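Local coordinates for cellulose biosynthesis protein BcsG (PDB 5OLT) that is required for cellulose biosynthesis, the chain here being the zinc-binding extramembrane domain of a membrane protein from the alkaline phosphatase family, at residues 188-193 with 242-247; 194-199 with 246-251; 357-362 with 372-377. One frame throughout, in Å; residues are numbered along the deposited sequence.

Contact 1: 188-193 with 242-247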
loop_
_atom_site.group_PDB
_atom_site.type_symbol
_atom_site.label_atom_id
_atom_site.label_comp_id
_atom_site.label_asym_id
_atom_site.label_seq_id
_atom_site.Cartn_x
_atom_site.Cartn_y
_atom_site.Cartn_z
ATOM N N VAL A 188 10.010 -8.809 -17.311
ATOM C CA VAL A 188 8.993 -7.941 -16.701
ATOM C C VAL A 188 8.032 -7.597 -17.833
ATOM O O VAL A 188 8.440 -6.966 -18.843
ATOM C CB VAL A 188 9.605 -6.677 -16.081
ATOM C CG1 VAL A 188 8.479 -5.900 -15.384
ATOM C CG2 VAL A 188 10.704 -7.058 -15.094
ATOM N N TYR A 189 6.795 -8.072 -17.725
ATOM C CA TYR A 189 5.832 -7.880 -18.788
ATOM C C TYR A 189 5.305 -6.448 -18.815
ATOM O O TYR A 189 5.275 -5.766 -17.772
ATOM C CB TYR A 189 4.659 -8.846 -18.601
ATOM C CG TYR A 189 5.140 -10.261 -18.643
ATOM C CD1 TYR A 189 5.638 -10.792 -19.837
ATOM C CD2 TYR A 189 5.123 -11.062 -17.494
ATOM C CE1 TYR A 189 6.141 -12.088 -19.887
ATOM C CE2 TYR A 189 5.620 -12.380 -17.540
ATOM C CZ TYR A 189 6.111 -12.872 -18.739
ATOM O OH TYR A 189 6.567 -14.179 -18.769
ATOM N N ASP A 190 4.827 -6.021 -19.981
ATOM C CA ASP A 190 4.247 -4.703 -20.101
ATOM C C ASP A 190 3.016 -4.574 -19.208
ATOM O O ASP A 190 2.071 -5.396 -19.285
ATOM C CB ASP A 190 3.821 -4.438 -21.537
ATOM C CG ASP A 190 3.348 -3.044 -21.707
ATOM O OD1 ASP A 190 4.200 -2.127 -21.767
ATOM O OD2 ASP A 190 2.127 -2.854 -21.732
ATOM N N ASP A 191 2.975 -3.496 -18.432
ATOM C CA ASP A 191 1.892 -3.371 -17.444
ATOM C C ASP A 191 0.544 -3.066 -18.061
ATOM O O ASP A 191 -0.488 -3.546 -17.567
ATOM C CB ASP A 191 2.246 -2.335 -16.399
ATOM C CG ASP A 191 3.383 -2.823 -15.535
ATOM O OD1 ASP A 191 3.224 -3.980 -15.013
ATOM O OD2 ASP A 191 4.448 -2.136 -15.450
ATOM N N LEU A 192 0.527 -2.251 -19.133
ATOM C CA LEU A 192 -0.747 -2.000 -19.797
ATOM C C LEU A 192 -1.294 -3.292 -20.369
ATOM O O LEU A 192 -2.515 -3.505 -20.316
ATOM C CB LEU A 192 -0.582 -0.924 -20.860
ATOM C CG LEU A 192 -1.836 -0.437 -21.589
ATOM C CD1 LEU A 192 -2.901 0.003 -20.576
ATOM C CD2 LEU A 192 -1.457 0.670 -22.578
ATOM N N ALA A 193 -0.427 -4.159 -20.912
ATOM C CA ALA A 193 -0.907 -5.459 -21.432
ATOM C C ALA A 193 -1.474 -6.346 -20.322
ATOM O O ALA A 193 -2.523 -6.970 -20.499
ATOM C CB ALA A 193 0.200 -6.182 -22.167
ATOM N N PHE A 242 3.860 5.333 -15.369
ATOM C CA PHE A 242 2.795 6.265 -15.043
ATOM C C PHE A 242 1.938 6.545 -16.272
ATOM O O PHE A 242 0.722 6.673 -16.155
ATOM C CB PHE A 242 3.355 7.565 -14.466
ATOM C CG PHE A 242 4.165 7.391 -13.194
ATOM C CD1 PHE A 242 4.065 6.256 -12.395
ATOM C CD2 PHE A 242 5.021 8.429 -12.787
ATOM C CE1 PHE A 242 4.853 6.156 -11.252
ATOM C CE2 PHE A 242 5.807 8.316 -11.643
ATOM C CZ PHE A 242 5.706 7.171 -10.869
ATOM N N ASP A 243 2.563 6.625 -17.451
ATOM C CA ASP A 243 1.790 6.771 -18.695
ATOM C C ASP A 243 0.903 5.558 -18.963
ATOM O O ASP A 243 -0.262 5.726 -19.390
ATOM C CB ASP A 243 2.749 6.990 -19.873
ATOM C CG ASP A 243 3.314 8.430 -19.921
ATOM O OD1 ASP A 243 2.746 9.343 -19.258
ATOM O OD2 ASP A 243 4.330 8.614 -20.651
ATOM N N GLU A 244 1.398 4.347 -18.643
ATOM C CA GLU A 244 0.573 3.167 -18.841
ATOM C C GLU A 244 -0.573 3.107 -17.838
ATOM O O GLU A 244 -1.679 2.743 -18.218
ATOM C CB GLU A 244 1.409 1.900 -18.818
ATOM C CG GLU A 244 2.269 1.794 -20.067
ATOM C CD GLU A 244 2.873 0.421 -20.273
ATOM O OE1 GLU A 244 2.892 -0.429 -19.350
ATOM O OE2 GLU A 244 3.371 0.193 -21.414
ATOM N N LEU A 245 -0.310 3.463 -16.578
ATOM C CA LEU A 245 -1.399 3.482 -15.596
ATOM C C LEU A 245 -2.451 4.514 -15.983
ATOM O O LEU A 245 -3.650 4.229 -15.895
ATOM C CB LEU A 245 -0.859 3.753 -14.192
ATOM C CG LEU A 245 0.013 2.640 -13.607
ATOM C CD1 LEU A 245 0.580 3.120 -12.272
ATOM C CD2 LEU A 245 -0.784 1.342 -13.436
ATOM N N ASP A 246 -2.023 5.693 -16.429
ATOM C CA ASP A 246 -2.989 6.697 -16.835
ATOM C C ASP A 246 -3.800 6.266 -18.038
ATOM O O ASP A 246 -5.014 6.500 -18.077
ATOM C CB ASP A 246 -2.281 8.028 -17.096
ATOM C CG ASP A 246 -3.139 9.210 -16.744
ATOM O OD1 ASP A 246 -3.822 9.175 -15.681
ATOM O OD2 ASP A 246 -3.127 10.169 -17.531
ATOM N N ALA A 247 -3.163 5.602 -19.000
ATOM C CA ALA A 247 -3.847 5.067 -20.169
ATOM C C ALA A 247 -4.868 4.028 -19.712
ATOM O O ALA A 247 -6.007 4.033 -20.190
ATOM C CB ALA A 247 -2.863 4.478 -21.151
HETATM O O HOH W 1 4.956 0.066 -17.169
#
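Glu244 OE1 takes two hydrogen bonds in this contact, one from backbone and one from water. Leu192 N donates to Glu244 OE1 at 3.0 Å, coming down from above the carboxylate plane, 63° out of it. The water donates to Glu244 OE1 at 3.0 Å, and its other hydrogen goes to Asp191 OD2 at 2.8 Å, so one molecule bridges two acid groups and probably eases any repulsion between them. The second Glu244 oxygen faces another acid: Asp190 OD1 lies 2.5 Å from Glu244 OE2, a separation at which one of the two carboxyl groups probably carries a proton. The two carboxyl planes are turned 71° against each other, so the groups meet askew and do not lie flat together.

Asp190 is the N-cap of helix 191-203. Its CG stands anti to the backbone N (chi1 -174°), and beyond it Asp190 OD2 accepts from Ala193 N at 3.0 Å through the lone pair that faces away from OD1. Glu244, from helix 234-255, reaches the same helix start that Asp190 caps. Amide N-H groups there would be expected to ease the crowding of negative charge, to which Asp148 probably adds beside Asp191.

Beyond the acids, Leu192 supplies the apolar part of the contact. Leu192 CB lies against the carboxyl carbon, 3.8 Å from Glu244 CD, while Leu192 CD2 reaches one turn further along the other helix and meets Ala247 CB at 4.3 Å. Asp191 rests on Phe214 and Leu216 of strand 210-216, which places the contact beside the large mixed sheet. The arrangement is that of an N-capped helix start in an alpha/beta fold, its first turn also held by an acid from the neighbouring helix.

Contact 2: 194-199 with 246-251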
loop_
_atom_site.group_PDB
_atom_site.type_symbol
_atom_site.label_atom_id
_atom_site.label_comp_id
_atom_site.label_asym_id
_atom_site.label_seq_id
_atom_site.Cartn_x
_atom_site.Cartn_y
_atom_site.Cartn_z
ATOM N N VAL A 194 -0.802 -6.377 -19.162
ATOM C CA VAL A 194 -1.306 -7.139 -18.022
ATOM C C VAL A 194 -2.681 -6.589 -17.592
ATOM O O VAL A 194 -3.611 -7.359 -17.332
ATOM C CB VAL A 194 -0.320 -7.062 -16.828
ATOM C CG1 VAL A 194 -0.918 -7.709 -15.592
ATOM C CG2 VAL A 194 0.998 -7.762 -17.159
ATOM N N LEU A 195 -2.815 -5.264 -17.522
ATOM C CA LEU A 195 -4.051 -4.639 -17.036
ATOM C C LEU A 195 -5.171 -4.845 -18.058
ATOM O O LEU A 195 -6.306 -5.062 -17.661
ATOM C CB LEU A 195 -3.836 -3.145 -16.755
ATOM C CG LEU A 195 -3.034 -2.907 -15.478
ATOM C CD1 LEU A 195 -2.440 -1.488 -15.515
ATOM C CD2 LEU A 195 -3.931 -3.095 -14.241
ATOM N N ASN A 196 -4.859 -4.745 -19.344
ATOM C CA ASN A 196 -5.897 -4.962 -20.364
ATOM C C ASN A 196 -6.400 -6.407 -20.370
ATOM O O ASN A 196 -7.604 -6.649 -20.585
ATOM C CB ASN A 196 -5.401 -4.544 -21.726
ATOM C CG ASN A 196 -5.552 -3.051 -21.947
ATOM O OD1 ASN A 196 -6.444 -2.401 -21.385
ATOM N ND2 ASN A 196 -4.694 -2.497 -22.786
ATOM N N ARG A 197 -5.505 -7.351 -20.115
ATOM C CA ARG A 197 -5.893 -8.760 -19.991
ATOM C C ARG A 197 -6.820 -8.938 -18.790
ATOM O O ARG A 197 -7.841 -9.616 -18.849
ATOM C CB ARG A 197 -4.647 -9.654 -19.897
ATOM C CG ARG A 197 -5.008 -11.112 -19.594
ATOM C CD ARG A 197 -3.809 -12.025 -19.727
ATOM N NE ARG A 197 -3.359 -12.120 -21.127
ATOM C CZ ARG A 197 -2.380 -12.909 -21.559
ATOM N NH1 ARG A 197 -1.730 -13.711 -20.723
ATOM N NH2 ARG A 197 -2.074 -12.914 -22.862
ATOM N N TRP A 198 -6.490 -8.288 -17.667
ATOM C CA TRP A 198 -7.349 -8.313 -16.500
ATOM C C TRP A 198 -8.745 -7.744 -16.822
ATOM O O TRP A 198 -9.774 -8.332 -16.452
ATOM C CB TRP A 198 -6.672 -7.499 -15.381
ATOM C CG TRP A 198 -7.507 -7.308 -14.166
ATOM C CD1 TRP A 198 -7.628 -8.177 -13.125
ATOM C CD2 TRP A 198 -8.368 -6.210 -13.875
ATOM N NE1 TRP A 198 -8.507 -7.696 -12.201
ATOM C CE2 TRP A 198 -8.988 -6.484 -12.626
ATOM C CE3 TRP A 198 -8.671 -5.011 -14.535
ATOM C CZ2 TRP A 198 -9.883 -5.601 -12.026
ATOM C CZ3 TRP A 198 -9.581 -4.146 -13.947
ATOM C CH2 TRP A 198 -10.184 -4.451 -12.708
ATOM N N LEU A 199 -8.778 -6.628 -17.541
ATOM C CA LEU A 199 -10.038 -5.927 -17.858
ATOM C C LEU A 199 -10.942 -6.770 -18.770
ATOM O O LEU A 199 -12.147 -6.797 -18.584
ATOM C CB LEU A 199 -9.762 -4.560 -18.493
ATOM C CG LEU A 199 -11.018 -3.703 -18.743
ATOM C CD1 LEU A 199 -11.860 -3.478 -17.480
ATOM C CD2 LEU A 199 -10.581 -2.371 -19.358
ATOM N N ASP A 246 -2.023 5.693 -16.429
ATOM C CA ASP A 246 -2.989 6.697 -16.835
ATOM C C ASP A 246 -3.800 6.266 -18.038
ATOM O O ASP A 246 -5.014 6.500 -18.077
ATOM C CB ASP A 246 -2.281 8.028 -17.096
ATOM C CG ASP A 246 -3.139 9.210 -16.744
ATOM O OD1 ASP A 246 -3.822 9.175 -15.681
ATOM O OD2 ASP A 246 -3.127 10.169 -17.531
ATOM N N ALA A 247 -3.163 5.602 -19.000
ATOM C CA ALA A 247 -3.847 5.067 -20.169
ATOM C C ALA A 247 -4.868 4.028 -19.712
ATOM O O ALA A 247 -6.007 4.033 -20.190
ATOM C CB ALA A 247 -2.863 4.478 -21.151
ATOM N N PHE A 248 -4.489 3.172 -18.763
ATOM C CA PHE A 248 -5.425 2.218 -18.256
ATOM C C PHE A 248 -6.590 2.850 -17.507
ATOM O O PHE A 248 -7.730 2.396 -17.659
ATOM C CB PHE A 248 -4.730 1.171 -17.379
ATOM C CG PHE A 248 -5.657 0.072 -17.020
ATOM C CD1 PHE A 248 -6.163 -0.747 -18.061
ATOM C CD2 PHE A 248 -6.071 -0.124 -15.723
ATOM C CE1 PHE A 248 -7.032 -1.769 -17.804
ATOM C CE2 PHE A 248 -6.996 -1.183 -15.448
ATOM C CZ PHE A 248 -7.477 -1.971 -16.505
ATOM N N PHE A 249 -6.334 3.900 -16.731
ATOM C CA PHE A 249 -7.428 4.595 -16.058
ATOM C C PHE A 249 -8.423 5.077 -17.112
ATOM O O PHE A 249 -9.641 4.982 -16.911
ATOM C CB PHE A 249 -6.898 5.757 -15.229
ATOM C CG PHE A 249 -6.217 5.356 -13.945
ATOM C CD1 PHE A 249 -5.970 4.006 -13.605
ATOM C CD2 PHE A 249 -5.839 6.348 -13.039
ATOM C CE1 PHE A 249 -5.332 3.674 -12.388
ATOM C CE2 PHE A 249 -5.225 6.022 -11.837
ATOM C CZ PHE A 249 -4.958 4.695 -11.520
ATOM N N THR A 250 -7.920 5.604 -18.225
ATOM C CA THR A 250 -8.820 6.033 -19.341
ATOM C C THR A 250 -9.653 4.870 -19.905
ATOM O O THR A 250 -10.883 5.020 -20.137
ATOM C CB THR A 250 -8.019 6.767 -20.428
ATOM O OG1 THR A 250 -7.394 7.903 -19.813
ATOM C CG2 THR A 250 -8.909 7.244 -21.538
ATOM N N GLU A 251 -9.016 3.722 -20.115
ATOM C CA GLU A 251 -9.718 2.502 -20.530
ATOM C C GLU A 251 -10.781 2.104 -19.521
ATOM O O GLU A 251 -11.902 1.708 -19.912
ATOM C CB GLU A 251 -8.768 1.317 -20.779
ATOM C CG GLU A 251 -7.916 1.434 -22.024
ATOM C CD GLU A 251 -8.758 1.764 -23.249
ATOM O OE1 GLU A 251 -9.572 0.898 -23.661
ATOM O OE2 GLU A 251 -8.623 2.899 -23.786
#
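Phe248 lays one ring face over Leu195, whose CB stands 3.5 Å from the Phe248 ring centroid and only 8° off the ring normal, a well-centred CH-pi contact. The leucine branches extend the cover across the same ring, with Leu195 CD2 3.8 Å from Phe248 CE2 and Leu195 CD1 near Phe248 CG and Phe248 CD2. Phe248 CB points toward the other helix, and CG, anti to the backbone N (chi1 -171°), carries on from it. The far part of the ring reaches the backbone, Phe248 CE1 lying 3.4 Å from Leu195 O.

Around the rim, Asn196 OD1 lies at the ring edge, 3.7 Å from Phe248 CE1. Trp198 meets Phe248 edge to edge, Trp198 CE3 to Phe248 CZ at 3.8 Å, its indole N-H being bonded to Thr212 on the sheet. Leu199 CD2 approaches Phe248 CE1 obliquely and also touches the backbone and CB of Glu251.

Phe248 is thus a knob in a hole made by Leu195, Asn196, Trp198 and Leu199. The two helix segments run nearly parallel, crossing at -17° with axes 10.6 Å apart, as a pair of neighbouring helices packed beside the central sheet of an alpha/beta fold.

Contact 3: 357-362 with 372-377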
loop_
_atom_site.group_PDB
_atom_site.type_symbol
_atom_site.label_atom_id
_atom_site.label_comp_id
_atom_site.label_asym_id
_atom_site.label_seq_id
_atom_site.Cartn_x
_atom_site.Cartn_y
_atom_site.Cartn_z
ATOM N N ASN A 357 12.778 -3.932 9.172
ATOM C CA ASN A 357 13.208 -5.153 8.471
ATOM C C ASN A 357 13.673 -6.097 9.603
ATOM O O ASN A 357 13.637 -5.708 10.762
ATOM C CB ASN A 357 14.330 -4.845 7.472
ATOM C CG ASN A 357 13.936 -3.802 6.422
ATOM O OD1 ASN A 357 12.786 -3.716 5.985
ATOM N ND2 ASN A 357 14.917 -3.045 5.966
ATOM N N ALA A 358 14.139 -7.306 9.290
ATOM C CA ALA A 358 14.541 -8.278 10.336
ATOM C C ALA A 358 15.484 -7.681 11.361
ATOM O O ALA A 358 15.367 -7.954 12.563
ATOM C CB ALA A 358 15.157 -9.532 9.741
ATOM N N ASN A 359 16.363 -6.802 10.896
ATOM C CA ASN A 359 17.445 -6.370 11.758
ATOM C C ASN A 359 17.389 -4.944 12.266
ATOM O O ASN A 359 18.255 -4.505 13.005
ATOM C CB ASN A 359 18.762 -6.560 10.992
ATOM C CG ASN A 359 19.110 -8.013 10.740
ATOM O OD1 ASN A 359 18.718 -8.619 9.729
ATOM N ND2 ASN A 359 19.925 -8.566 11.632
ATOM N N ALA A 360 16.372 -4.197 11.853
ATOM C CA ALA A 360 16.373 -2.769 12.111
ATOM C C ALA A 360 14.962 -2.264 12.260
ATOM O O ALA A 360 14.054 -2.715 11.541
ATOM C CB ALA A 360 17.048 -2.034 10.958
ATOM N N VAL A 361 14.796 -1.328 13.198
ATOM C CA VAL A 361 13.531 -0.564 13.345
ATOM C C VAL A 361 13.860 0.921 13.217
ATOM O O VAL A 361 14.877 1.394 13.753
ATOM C CB VAL A 361 12.866 -0.815 14.729
ATOM C CG1 VAL A 361 11.534 -0.105 14.806
ATOM C CG2 VAL A 361 12.634 -2.317 15.029
ATOM N N VAL A 362 13.008 1.639 12.472
ATOM C CA VAL A 362 13.142 3.079 12.334
ATOM C C VAL A 362 11.830 3.677 12.833
ATOM O O VAL A 362 10.737 3.234 12.448
ATOM C CB VAL A 362 13.393 3.499 10.873
ATOM C CG1 VAL A 362 13.343 5.008 10.725
ATOM C CG2 VAL A 362 14.752 2.983 10.433
ATOM N N ARG A 372 17.110 1.611 15.463
ATOM C CA ARG A 372 17.592 0.593 16.415
ATOM C C ARG A 372 18.019 -0.624 15.641
ATOM O O ARG A 372 17.239 -1.213 14.885
ATOM C CB ARG A 372 16.480 0.191 17.379
ATOM C CG ARG A 372 17.038 -0.664 18.514
ATOM C CD ARG A 372 15.964 -1.055 19.507
ATOM N NE ARG A 372 15.026 -2.001 18.912
ATOM C CZ ARG A 372 13.874 -2.363 19.478
ATOM N NH1 ARG A 372 13.487 -1.794 20.642
ATOM N NH2 ARG A 372 13.113 -3.268 18.876
ATOM N N LEU A 373 19.293 -0.969 15.798
ATOM C CA LEU A 373 19.853 -2.145 15.131
ATOM C C LEU A 373 19.793 -3.322 16.109
ATOM O O LEU A 373 20.349 -3.253 17.216
ATOM C CB LEU A 373 21.286 -1.815 14.661
ATOM C CG LEU A 373 21.382 -0.566 13.759
ATOM C CD1 LEU A 373 22.807 -0.170 13.495
ATOM C CD2 LEU A 373 20.607 -0.759 12.443
ATOM N N ASN A 374 19.049 -4.366 15.725
ATOM C CA ASN A 374 18.988 -5.649 16.416
ATOM C C ASN A 374 18.656 -5.539 17.872
ATOM O O ASN A 374 19.209 -6.291 18.690
ATOM C CB ASN A 374 20.314 -6.429 16.223
ATOM C CG ASN A 374 20.637 -6.670 14.743
ATOM O OD1 ASN A 374 19.857 -7.332 14.042
ATOM N ND2 ASN A 374 21.787 -6.135 14.257
ATOM N N GLY A 375 17.767 -4.610 18.226
ATOM C CA GLY A 375 17.328 -4.545 19.611
ATOM C C GLY A 375 18.281 -3.826 20.555
ATOM O O GLY A 375 17.978 -3.723 21.744
ATOM N N GLY A 376 19.393 -3.303 20.018
ATOM C CA GLY A 376 20.369 -2.481 20.752
ATOM C C GLY A 376 19.891 -1.059 21.116
ATOM O O GLY A 376 18.682 -0.817 21.205
ATOM N N ASP A 377 20.824 -0.138 21.358
ATOM C CA ASP A 377 20.520 1.276 21.695
ATOM C C ASP A 377 20.071 2.060 20.463
ATOM O O ASP A 377 20.677 1.926 19.396
ATOM C CB ASP A 377 21.753 2.021 22.218
ATOM C CG ASP A 377 22.207 1.562 23.607
ATOM O OD1 ASP A 377 21.366 1.244 24.490
ATOM O OD2 ASP A 377 23.433 1.555 23.815
#
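Val361 and Arg372 form an antiparallel hydrogen-bonded pair, Arg372 N to Val361 O at 2.8 Å and Val361 N to Arg372 O at 3.0 Å. Past the non-hydrogen-bonded pair of Ala360 and Leu373, Asn374 N donates to Asn359 O at 2.8 Å. Two CA-H...O contacts supplement the ladder, Ala360 CA to Arg372 O at 3.3 Å being the shorter.

Among side chains, one polar bond stands out: Asn359 ND2 gives a hydrogen to Asn374 OD1 at 2.7 Å, on a lone pair in the carbonyl plane. The two asparagines lie side by side, yet their amide planes are nearly perpendicular, 89° apart.

Apolar contact is slight, Ala360 CB touching Leu373 CD2 at 4.1 Å. On the other sheet face Val361 CG2, anti to the carbonyl carbon and beside the backbone N, makes van der Waals contact with the guanidinium, 4.0 Å from Arg372 NH2; that group is bonded through NH1 to Asn31 of helix 27-42.

Both strands end in turns here, 357-360 in a type I turn and 373-376 in a type I' turn with Asn374-Gly375 at its corners. This is the open end of a beta hairpin within a four-stranded antiparallel meander.

Overall arrangement
Contacts 1 and 2 are successive levels of one interface: both join helix 191-203 to helix 234-255, their centres about 7 Å apart, and they touch where Leu192 CD1 packs on Phe248 CB at 3.9 Å. Contact 1, at the start of helix 191-203, is a surface contact ruled by carboxyl groups, water and backbone N-H; contact 2, further along, is buried and almost wholly apolar. Contact 3 lies on the opposite side of the chain's centre, its own centre about 37 Å from that of contact 1 and about 40 Å from that of contact 2. Partly buried, it relies mostly on backbone bonds, with one amide-to-amide side-chain bond, in the small C-terminal sheet, local in sequence where the helix pair brings together distant segments.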